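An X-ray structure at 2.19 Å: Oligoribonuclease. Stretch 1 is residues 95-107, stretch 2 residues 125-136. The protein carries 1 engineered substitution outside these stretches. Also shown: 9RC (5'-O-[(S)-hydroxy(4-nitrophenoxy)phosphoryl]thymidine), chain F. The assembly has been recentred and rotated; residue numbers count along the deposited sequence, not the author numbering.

Stretch 1, residues 95-107: FVQEWVPQGKSPM
Stretch 2 (125-136) DFEDHFHYRNLD

When two segments of a chain pack through irregular backbone, their polar atoms lack the repetitive pairing of a helix or sheet, and each must find its partner individually. The contact between residues 95-107 and 125-136 of this oligoribonuclease, which buries 879 Å² summed over both sides, shows how this is done.

Each segment enters as the last part of a helix, and the two come together into a parallel bridge between Met-107 and Asn-134 (CA-CA 4.8 Å). Before the bridge, Gln-102 lies nearest His-129 (CA-CA 4.8 Å) and Gly-103 nearest His-131 (CA-CA 4.2 Å).

The imidazole of His-129 (chi1 t, chi2 74°) fills the bend of the first segment, where Val-100 turns extended (phi/psi -149/141) and Pro-101 and Gln-102 follow near -60/150. Its NE2 donates to Val-100 O at 2.7 Å, an acceptor lying at the ring edge. At the other nitrogen, ND1 lies 2.6 Å from the oxygen of water 1, and that water accepts a hydrogen bond from Gln-97 NE2 at 2.7 Å, so both ring nitrogens are engaged. Gln-97 N lies over one ring face and Gln-102 CA over the opposite one, the latter in a CH-pi contact 4.0 Å from the centroid of the His-129 ring. Val-96 O, meanwhile, accepts from Val-100 N at 2.9 Å, and Trp-99 N donates to the same Val-96 O at 3.1 Å. The Val-96 side chain (m) points toward the second segment, with CG2 3.7 Å from Phe-126 CE1.

A type I turn from Glu-127 to Phe-130, with Phe-130 N 3.2 Å from Glu-127 O, presents two carbonyls to the first segment. Gln-102 (t, m) sends NE2 to Asp-128 O at 3.0 Å, and Gly-103 N donates to His-129 O at 3.1 Å. Gly-103 has phi/psi 74/5, a positive phi that favours glycine. Water 2 also donates to His-129 O (2.7 Å) and to Pro-101 O (2.9 Å), while its oxygen accepts from Ser-105 N (3.1 Å); one water thus serves three backbone groups.

Beyond the turn the backbones exchange bonds directly. His-131 N donates to Ser-105 O at 2.8 Å, Met-107 N to Arg-133 O at 3.3 Å, and Leu-135 N to Met-107 O at 2.9 Å and 168°. Met-107 thus uses both its N and O on residues flanking Asn-134, the signature of a parallel bridge; Asn-134 CA adds a CA-H...O contact to Met-107 O at 3.4 Å. Pro-106 has no amide hydrogen to place, and its O accepts from Ser-105 OG (chi1 t) at 2.8 Å. Similarly, His-131 ND1 (chi1 t, chi2 -73°) accepts from Arg-133 N at 3.1 Å.

Apolar packing completes the contact. Met-107 (t, t, m) places CE over the face of the Phe-130 ring (m, chi2 79°), 4.0 Å from its centroid, and Pro-106 CG lies 3.9 Å from Leu-135 CB. Arg-133 leads its end away, where NE donates to OAO of the thymidine ligand 9RC at 2.8 Å.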

ATOM      1  N   PHE A  95      15.286  -6.344  16.383  1.00 41.51           N
ATOM      2  CA  PHE A  95      15.385  -4.891  16.424  1.00 41.39           C
ATOM      3  C   PHE A  95      14.051  -4.161  16.579  1.00 48.26           C
ATOM      4  O   PHE A  95      13.925  -3.298  17.443  1.00 42.78           O
ATOM      5  CB  PHE A  95      16.073  -4.380  15.190  1.00 42.95           C
ATOM      6  CG  PHE A  95      16.160  -2.899  15.115  1.00 44.89           C
ATOM      7  CD1 PHE A  95      17.023  -2.202  15.956  1.00 47.02           C
ATOM      8  CD2 PHE A  95      15.397  -2.178  14.183  1.00 48.45           C
ATOM      9  CE1 PHE A  95      17.139  -0.824  15.876  1.00 46.11           C
ATOM     10  CE2 PHE A  95      15.493  -0.784  14.098  1.00 48.23           C
ATOM     11  CZ  PHE A  95      16.375  -0.109  14.931  1.00 50.90           C
ATOM     12  N   VAL A  96      13.047  -4.516  15.770  1.00 40.89           N
ATOM     13  CA  VAL A  96      11.804  -3.796  15.860  1.00 40.62           C
ATOM     14  C   VAL A  96      11.070  -4.181  17.133  1.00 42.33           C
ATOM     15  O   VAL A  96      10.282  -3.384  17.629  1.00 42.22           O
ATOM     16  CB  VAL A  96      10.881  -3.967  14.627  1.00 39.77           C
ATOM     17  CG1 VAL A  96      11.516  -3.263  13.441  1.00 39.81           C
ATOM     18  CG2 VAL A  96      10.571  -5.445  14.329  1.00 40.60           C
ATOM     19  N   GLN A  97      11.287  -5.400  17.638  1.00 43.01           N
ATOM     20  CA  GLN A  97      10.593  -5.831  18.858  1.00 41.09           C
ATOM     21  C   GLN A  97      11.062  -5.047  20.078  1.00 40.25           C
ATOM     22  O   GLN A  97      10.321  -4.902  21.035  1.00 45.23           O
ATOM     23  CB  GLN A  97      10.810  -7.306  19.138  1.00 36.49           C
ATOM     24  CG  GLN A  97       9.848  -8.181  18.452  1.00 32.78           C
ATOM     25  CD  GLN A  97      10.347  -9.566  18.409  1.00 34.63           C
ATOM     26  OE1 GLN A  97      11.525  -9.796  18.608  1.00 34.11           O
ATOM     27  NE2 GLN A  97       9.459 -10.504  18.176  1.00 35.55           N
ATOM     28  N   GLU A  98      12.308  -4.630  20.021  1.00 43.05           N
ATOM     29  CA  GLU A  98      12.895  -3.752  20.989  1.00 49.70           C
ATOM     30  C   GLU A  98      12.231  -2.387  21.018  1.00 50.51           C
ATOM     31  O   GLU A  98      12.114  -1.820  22.070  1.00 53.47           O
ATOM     32  CB  GLU A  98      14.390  -3.575  20.702  1.00 50.41           C
ATOM     33  CG  GLU A  98      15.126  -2.632  21.662  1.00 63.55           C
ATOM     34  CD  GLU A  98      16.630  -2.952  21.786  1.00 73.27           C
ATOM     35  OE1 GLU A  98      17.481  -2.100  21.427  1.00 77.99           O
ATOM     36  OE2 GLU A  98      16.978  -4.068  22.238  1.00 82.37           O
ATOM     37  N   TRP A  99      11.831  -1.844  19.864  1.00 49.85           N
ATOM     38  CA  TRP A  99      11.368  -0.458  19.791  1.00 40.13           C
ATOM     39  C   TRP A  99       9.886  -0.257  19.758  1.00 40.77           C
ATOM     40  O   TRP A  99       9.428   0.857  20.147  1.00 42.21           O
ATOM     41  CB  TRP A  99      12.037   0.258  18.645  1.00 41.37           C
ATOM     42  CG  TRP A  99      13.428   0.440  18.910  1.00 44.36           C
ATOM     43  CD1 TRP A  99      14.458  -0.414  18.593  1.00 46.04           C
ATOM     44  CD2 TRP A  99      14.003   1.513  19.633  1.00 47.41           C
ATOM     45  NE1 TRP A  99      15.649   0.098  19.035  1.00 45.89           N
ATOM     46  CE2 TRP A  99      15.401   1.276  19.693  1.00 53.93           C
ATOM     47  CE3 TRP A  99      13.479   2.654  20.246  1.00 56.82           C
ATOM     48  CZ2 TRP A  99      16.280   2.143  20.335  1.00 54.30           C
ATOM     49  CZ3 TRP A  99      14.368   3.536  20.892  1.00 61.71           C
ATOM     50  CH2 TRP A  99      15.749   3.267  20.931  1.00 60.73           C
ATOM     51  N   VAL A 100       9.110  -1.259  19.296  1.00 38.74           N
ATOM     52  CA  VAL A 100       7.657  -1.067  19.247  1.00 38.50           C
ATOM     53  C   VAL A 100       6.857  -2.330  19.441  1.00 36.94           C
ATOM     54  O   VAL A 100       7.250  -3.404  18.988  1.00 41.67           O
ATOM     55  CB  VAL A 100       7.268  -0.243  17.962  1.00 49.14           C
ATOM     56  CG1 VAL A 100       7.824  -0.862  16.710  1.00 50.01           C
ATOM     57  CG2 VAL A 100       5.766   0.004  17.850  1.00 51.46           C
ATOM     58  N   PRO A 101       5.745  -2.230  20.169  1.00 39.94           N
ATOM     59  CA  PRO A 101       4.914  -3.428  20.372  1.00 37.82           C
ATOM     60  C   PRO A 101       4.336  -3.993  19.072  1.00 44.40           C
ATOM     61  O   PRO A 101       4.115  -3.229  18.139  1.00 44.98           O
ATOM     62  CB  PRO A 101       3.739  -2.942  21.246  1.00 35.61           C
ATOM     63  CG  PRO A 101       4.160  -1.651  21.818  1.00 41.08           C
ATOM     64  CD  PRO A 101       5.327  -1.097  21.031  1.00 41.84           C
ATOM     65  N   GLN A 102       4.071  -5.305  19.073  1.00 39.08           N
ATOM     66  CA  GLN A 102       3.577  -6.045  17.976  1.00 39.52           C
ATOM     67  C   GLN A 102       2.217  -5.477  17.552  1.00 50.12           C
ATOM     68  O   GLN A 102       1.435  -5.022  18.378  1.00 48.95           O
ATOM     69  CB  GLN A 102       3.506  -7.532  18.419  1.00 47.25           C
ATOM     70  CG  GLN A 102       3.121  -8.604  17.392  1.00 45.43           C
ATOM     71  CD  GLN A 102       1.683  -8.449  16.996  1.00 48.64           C
ATOM     72  OE1 GLN A 102       0.808  -8.325  17.857  1.00 54.21           O
ATOM     73  NE2 GLN A 102       1.414  -8.414  15.702  1.00 45.77           N
ATOM     74  N   GLY A 103       1.938  -5.471  16.253  1.00 46.96           N
ATOM     75  CA  GLY A 103       0.631  -5.075  15.763  1.00 39.75           C
ATOM     76  C   GLY A 103       0.298  -3.599  15.787  1.00 37.78           C
ATOM     77  O   GLY A 103      -0.827  -3.258  15.495  1.00 39.18           O
ATOM     78  N   LYS A 104       1.241  -2.739  16.152  1.00 36.47           N
ATOM     79  CA  LYS A 104       0.985  -1.304  16.330  1.00 44.44           C
ATOM     80  C   LYS A 104       1.389  -0.414  15.158  1.00 39.79           C
ATOM     81  O   LYS A 104       0.615   0.372  14.700  1.00 39.14           O
ATOM     82  CB  LYS A 104       1.764  -0.783  17.524  1.00 51.94           C
ATOM     83  CG  LYS A 104       1.520  -1.561  18.797  1.00 58.69           C
ATOM     84  CD  LYS A 104       0.065  -1.644  19.201  1.00 59.08           C
ATOM     85  CE  LYS A 104      -0.459  -0.318  19.674  1.00 64.08           C
ATOM     86  NZ  LYS A 104      -1.735  -0.558  20.405  1.00 69.05           N
ATOM     87  N   SER A 105       2.617  -0.566  14.687  1.00 36.40           N
ATOM     88  CA  SER A 105       3.126   0.279  13.646  1.00 35.10           C
ATOM     89  C   SER A 105       2.679  -0.225  12.262  1.00 32.79           C
ATOM     90  O   SER A 105       2.890  -1.399  11.945  1.00 32.87           O
ATOM     91  CB  SER A 105       4.640   0.311  13.707  1.00 33.63           C
ATOM     92  OG  SER A 105       5.146   1.259  12.783  1.00 33.95           O
ATOM     93  N   PRO A 106       2.069   0.652  11.457  1.00 30.16           N
ATOM     94  CA  PRO A 106       2.077   0.327  10.040  1.00 30.85           C
ATOM     95  C   PRO A 106       3.519   0.285   9.506  1.00 29.61           C
ATOM     96  O   PRO A 106       4.425   0.677  10.173  1.00 31.55           O
ATOM     97  CB  PRO A 106       1.307   1.469   9.393  1.00 33.03           C
ATOM     98  CG  PRO A 106       1.589   2.659  10.295  1.00 36.32           C
ATOM     99  CD  PRO A 106       1.690   2.062  11.700  1.00 34.27           C
ATOM    100  N   MET A 107       3.684  -0.311   8.341  1.00 27.74           N
ATOM    101  CA  MET A 107       4.890  -0.237   7.569  1.00 26.98           C
ATOM    102  C   MET A 107       4.932   1.087   6.837  1.00 23.40           C
ATOM    103  O   MET A 107       4.011   1.380   6.116  1.00 23.94           O
ATOM    104  CB  MET A 107       4.885  -1.416   6.610  1.00 27.65           C
ATOM    105  CG  MET A 107       6.250  -1.775   6.143  1.00 32.73           C
ATOM    106  SD  MET A 107       6.253  -3.127   4.955  1.00 34.22           S
ATOM    107  CE  MET A 107       5.934  -4.543   6.024  1.00 39.23           C
ATOM    108  N   ASP A 125       7.812 -13.693   9.025  1.00 40.02           N
ATOM    109  CA  ASP A 125       7.971 -13.495  10.496  1.00 45.22           C
ATOM    110  C   ASP A 125       8.192 -12.046  10.831  1.00 40.42           C
ATOM    111  O   ASP A 125       7.662 -11.532  11.811  1.00 35.53           O
ATOM    112  CB  ASP A 125       9.149 -14.283  11.079  1.00 49.44           C
ATOM    113  CG  ASP A 125       8.968 -15.820  10.969  1.00 56.30           C
ATOM    114  OD1 ASP A 125       7.832 -16.319  10.726  1.00 56.41           O
ATOM    115  OD2 ASP A 125       9.982 -16.531  11.113  1.00 59.70           O
ATOM    116  N   PHE A 126       8.991 -11.381  10.012  1.00 39.53           N
ATOM    117  CA  PHE A 126       9.163  -9.935  10.179  1.00 33.42           C
ATOM    118  C   PHE A 126       7.850  -9.197   9.861  1.00 34.02           C
ATOM    119  O   PHE A 126       7.445  -8.318  10.631  1.00 33.69           O
ATOM    120  CB  PHE A 126      10.344  -9.508   9.375  1.00 33.47           C
ATOM    121  CG  PHE A 126      10.653  -8.071   9.453  1.00 34.46           C
ATOM    122  CD1 PHE A 126      10.996  -7.483  10.664  1.00 36.03           C
ATOM    123  CD2 PHE A 126      10.623  -7.296   8.317  1.00 34.96           C
ATOM    124  CE1 PHE A 126      11.314  -6.135  10.749  1.00 33.93           C
ATOM    125  CE2 PHE A 126      10.951  -5.945   8.386  1.00 37.97           C
ATOM    126  CZ  PHE A 126      11.297  -5.363   9.602  1.00 36.64           C
ATOM    127  N   GLU A 127       7.123  -9.612   8.826  1.00 35.88           N
ATOM    128  CA  GLU A 127       5.856  -8.938   8.480  1.00 35.87           C
ATOM    129  C   GLU A 127       4.854  -8.974   9.638  1.00 36.47           C
ATOM    130  O   GLU A 127       4.010  -8.041   9.794  1.00 31.53           O
ATOM    131  CB  GLU A 127       5.169  -9.504   7.220  1.00 34.30           C
ATOM    132  CG  GLU A 127       4.262  -8.458   6.564  1.00 35.62           C
ATOM    133  CD  GLU A 127       3.180  -9.021   5.676  1.00 39.85           C
ATOM    134  OE1 GLU A 127       2.358  -8.193   5.184  1.00 36.51           O
ATOM    135  OE2 GLU A 127       3.157 -10.269   5.456  1.00 44.09           O
ATOM    136  N   ASP A 128       4.915 -10.041  10.446  1.00 38.35           N
ATOM    137  CA  ASP A 128       3.918 -10.216  11.514  1.00 36.41           C
ATOM    138  C   ASP A 128       4.089  -9.208  12.636  1.00 33.39           C
ATOM    139  O   ASP A 128       3.176  -9.014  13.413  1.00 33.24           O
ATOM    140  CB  ASP A 128       3.916 -11.627  12.077  1.00 42.54           C
ATOM    141  CG  ASP A 128       3.476 -12.684  11.039  1.00 48.94           C
ATOM    142  OD1 ASP A 128       2.633 -12.374  10.149  1.00 52.36           O
ATOM    143  OD2 ASP A 128       3.951 -13.837  11.147  1.00 45.09           O
ATOM    144  N   HIS A 129       5.237  -8.565  12.733  1.00 31.05           N
ATOM    145  CA  HIS A 129       5.408  -7.555  13.747  1.00 33.53           C
ATOM    146  C   HIS A 129       4.596  -6.241  13.479  1.00 34.73           C
ATOM    147  O   HIS A 129       4.365  -5.467  14.384  1.00 34.03           O
ATOM    148  CB  HIS A 129       6.859  -7.249  13.978  1.00 32.94           C
ATOM    149  CG  HIS A 129       7.084  -6.509  15.254  1.00 43.19           C
ATOM    150  ND1 HIS A 129       7.005  -7.123  16.484  1.00 44.60           N
ATOM    151  CD2 HIS A 129       7.286  -5.183  15.498  1.00 45.15           C
ATOM    152  CE1 HIS A 129       7.192  -6.213  17.429  1.00 55.44           C
ATOM    153  NE2 HIS A 129       7.365  -5.029  16.858  1.00 47.15           N
ATOM    154  N   PHE A 130       4.194  -6.029  12.229  1.00 34.74           N
ATOM    155  CA  PHE A 130       3.578  -4.821  11.809  1.00 31.82           C
ATOM    156  C   PHE A 130       2.091  -4.948  11.941  1.00 28.82           C
ATOM    157  O   PHE A 130       1.517  -6.026  11.758  1.00 30.09           O
ATOM    158  CB  PHE A 130       3.938  -4.499  10.331  1.00 29.79           C
ATOM    159  CG  PHE A 130       5.388  -4.242  10.106  1.00 27.91           C
ATOM    160  CD1 PHE A 130       6.290  -5.301  10.011  1.00 29.48           C
ATOM    161  CD2 PHE A 130       5.861  -2.959   9.975  1.00 30.49           C
ATOM    162  CE1 PHE A 130       7.639  -5.083   9.821  1.00 29.42           C
ATOM    163  CE2 PHE A 130       7.199  -2.717   9.748  1.00 30.34           C
ATOM    164  CZ  PHE A 130       8.103  -3.777   9.658  1.00 31.46           C
ATOM    165  N   HIS A 131       1.459  -3.830  12.215  1.00 26.47           N
ATOM    166  CA  HIS A 131       0.047  -3.659  11.885  1.00 28.29           C
ATOM    167  C   HIS A 131      -0.204  -3.932  10.409  1.00 32.01           C
ATOM    168  O   HIS A 131       0.696  -3.735   9.563  1.00 33.27           O
ATOM    169  CB  HIS A 131      -0.323  -2.196  12.132  1.00 31.37           C
ATOM    170  CG  HIS A 131      -1.782  -1.942  12.269  1.00 33.53           C
ATOM    171  ND1 HIS A 131      -2.653  -1.981  11.212  1.00 36.12           N
ATOM    172  CD2 HIS A 131      -2.511  -1.547  13.336  1.00 40.13           C
ATOM    173  CE1 HIS A 131      -3.872  -1.693  11.633  1.00 39.51           C
ATOM    174  NE2 HIS A 131      -3.807  -1.403  12.914  1.00 37.80           N
ATOM    175  N   TYR A 132      -1.429  -4.299  10.061  1.00 29.59           N
ATOM    176  CA  TYR A 132      -1.735  -4.612   8.680  1.00 33.41           C
ATOM    177  C   TYR A 132      -1.731  -3.382   7.714  1.00 31.38           C
ATOM    178  O   TYR A 132      -1.586  -3.578   6.516  1.00 28.42           O
ATOM    179  CB  TYR A 132      -3.050  -5.437   8.512  1.00 33.98           C
ATOM    180  CG  TYR A 132      -4.297  -4.676   8.803  1.00 35.41           C
ATOM    181  CD1 TYR A 132      -4.940  -3.920   7.824  1.00 38.10           C
ATOM    182  CD2 TYR A 132      -4.832  -4.685  10.071  1.00 40.18           C
ATOM    183  CE1 TYR A 132      -6.081  -3.201   8.120  1.00 37.79           C
ATOM    184  CE2 TYR A 132      -5.967  -3.986  10.375  1.00 36.84           C
ATOM    185  CZ  TYR A 132      -6.579  -3.242   9.401  1.00 41.55           C
ATOM    186  OH  TYR A 132      -7.698  -2.538   9.748  1.00 40.65           O
ATOM    187  N   ARG A 133      -1.891  -2.165   8.225  1.00 30.86           N
ATOM    188  CA  ARG A 133      -1.881  -0.948   7.408  1.00 30.20           C
ATOM    189  C   ARG A 133      -0.478  -0.483   6.923  1.00 31.77           C
ATOM    190  O   ARG A 133       0.582  -0.854   7.475  1.00 30.07           O
ATOM    191  CB  ARG A 133      -2.500   0.191   8.232  1.00 33.26           C
ATOM    192  CG  ARG A 133      -3.968  -0.032   8.397  1.00 35.09           C
ATOM    193  CD  ARG A 133      -4.639   1.114   9.050  1.00 32.31           C
ATOM    194  NE  ARG A 133      -6.048   0.829   9.233  1.00 31.27           N
ATOM    195  CZ  ARG A 133      -6.767   1.201  10.306  1.00 35.80           C
ATOM    196  NH1 ARG A 133      -6.183   1.861  11.302  1.00 38.97           N
ATOM    197  NH2 ARG A 133      -8.067   0.906  10.395  1.00 32.29           N
ATOM    198  N   ASN A 134      -0.476   0.323   5.876  1.00 29.21           N
ATOM    199  CA  ASN A 134       0.731   0.961   5.423  1.00 28.94           C
ATOM    200  C   ASN A 134       0.588   2.444   5.697  1.00 29.51           C
ATOM    201  O   ASN A 134      -0.500   2.989   5.684  1.00 30.00           O
ATOM    202  CB  ASN A 134       0.926   0.696   3.946  1.00 27.48           C
ATOM    203  CG  ASN A 134       1.058  -0.776   3.651  1.00 33.32           C
ATOM    204  OD1 ASN A 134       1.670  -1.494   4.427  1.00 34.95           O
ATOM    205  ND2 ASN A 134       0.509  -1.234   2.507  1.00 31.17           N
ATOM    206  N   LEU A 135       1.716   3.070   5.946  1.00 30.00           N
ATOM    207  CA  LEU A 135       1.815   4.499   5.964  1.00 31.02           C
ATOM    208  C   LEU A 135       2.687   4.896   4.750  1.00 27.86           C
ATOM    209  O   LEU A 135       3.892   4.822   4.755  1.00 25.49           O
ATOM    210  CB  LEU A 135       2.348   4.947   7.284  1.00 31.09           C
ATOM    211  CG  LEU A 135       2.227   6.440   7.533  1.00 34.99           C
ATOM    212  CD1 LEU A 135       2.655   6.749   8.946  1.00 38.29           C
ATOM    213  CD2 LEU A 135       3.076   7.269   6.570  1.00 34.31           C
ATOM    214  N   ASP A 136       2.004   5.268   3.699  1.00 28.60           N
ATOM    215  CA  ASP A 136       2.591   5.431   2.398  1.00 31.01           C
ATOM    216  C   ASP A 136       2.692   6.928   2.088  1.00 28.15           C
ATOM    217  O   ASP A 136       1.711   7.538   1.805  1.00 25.47           O
ATOM    218  CB  ASP A 136       1.724   4.676   1.355  1.00 32.51           C
ATOM    219  CG  ASP A 136       2.344   4.673  -0.046  1.00 36.21           C
ATOM    220  OD1 ASP A 136       3.352   5.376  -0.262  1.00 37.36           O
ATOM    221  OD2 ASP A 136       1.772   4.008  -0.959  1.00 44.21           O
TER
HETATM  222  OAJ 9RC F 202      -5.289  -6.921   5.101  1.00 62.42           O
HETATM  223  CAE 9RC F 202      -5.888  -7.016   6.184  1.00 61.47           C
HETATM  224  NAI 9RC F 202      -5.319  -7.738   7.244  1.00 61.06           N
HETATM  225  CAL 9RC F 202      -5.985  -7.811   8.473  1.00 66.26           C
HETATM  226  OAS 9RC F 202      -5.431  -8.456   9.366  1.00 69.84           O
HETATM  227  CAT 9RC F 202      -7.230  -7.160   8.665  1.00 67.25           C
HETATM  228  CAU 9RC F 202      -7.894  -7.234   9.915  1.00 68.40           C
HETATM  229  CAF 9RC F 202      -7.794  -6.456   7.593  1.00 58.84           C
HETATM  230  NAB 9RC F 202      -7.093  -6.422   6.339  1.00 64.91           N
HETATM  231  CAA 9RC F 202      -7.603  -5.642   5.173  1.00 65.46           C
HETATM  232  OAC 9RC F 202      -7.802  -4.394   5.820  1.00 59.80           O
HETATM  233  CAD 9RC F 202      -8.932  -6.105   4.598  1.00 66.67           C
HETATM  234  CAH 9RC F 202      -9.843  -4.898   4.797  1.00 63.58           C
HETATM  235  OAK 9RC F 202     -10.613  -4.507   3.621  1.00 60.98           O
HETATM  236  CAG 9RC F 202      -8.842  -3.784   5.113  1.00 62.37           C
HETATM  237  CAR 9RC F 202      -9.467  -2.789   6.067  1.00 53.48           C
HETATM  238  OAQ 9RC F 202      -8.820  -1.574   5.792  1.00 55.98           O
HETATM  239  PAP 9RC F 202      -8.671  -0.479   6.955  1.00 51.32           P
HETATM  240  OAO 9RC F 202      -7.359   0.445   6.783  1.00 51.42           O
HETATM  241  OAN 9RC F 202      -8.513  -1.109   8.280  1.00 52.08           O
HETATM  242  OAM 9RC F 202      -9.941   0.150   7.222  1.00 57.69           O
HETATM  243  CAV 9RC F 202     -10.936   0.728   6.577  1.00 73.67           C
HETATM  244  CAW 9RC F 202     -11.665   0.177   5.515  1.00 72.44           C
HETATM  245  CAY 9RC F 202     -12.707   0.973   5.010  1.00 82.12           C
HETATM  246  CBA 9RC F 202     -13.003   2.229   5.615  1.00 80.91           C
HETATM  247  NBB 9RC F 202     -13.951   3.030   5.159  1.00 83.25           N
HETATM  248  OBD 9RC F 202     -14.984   2.414   3.929  1.00 74.74           O
HETATM  249  OBC 9RC F 202     -13.855   4.762   5.816  1.00 55.41           O
HETATM  250  CAZ 9RC F 202     -12.266   2.723   6.704  1.00 72.56           C
HETATM  251  CAX 9RC F 202     -11.251   1.951   7.185  1.00 70.73           C
HETATM  252  O   HOH W   1       7.152  -9.665  17.076  1.00 44.10           O
HETATM  253  O   HOH W   2       4.521  -2.913  15.332  1.00 32.60           O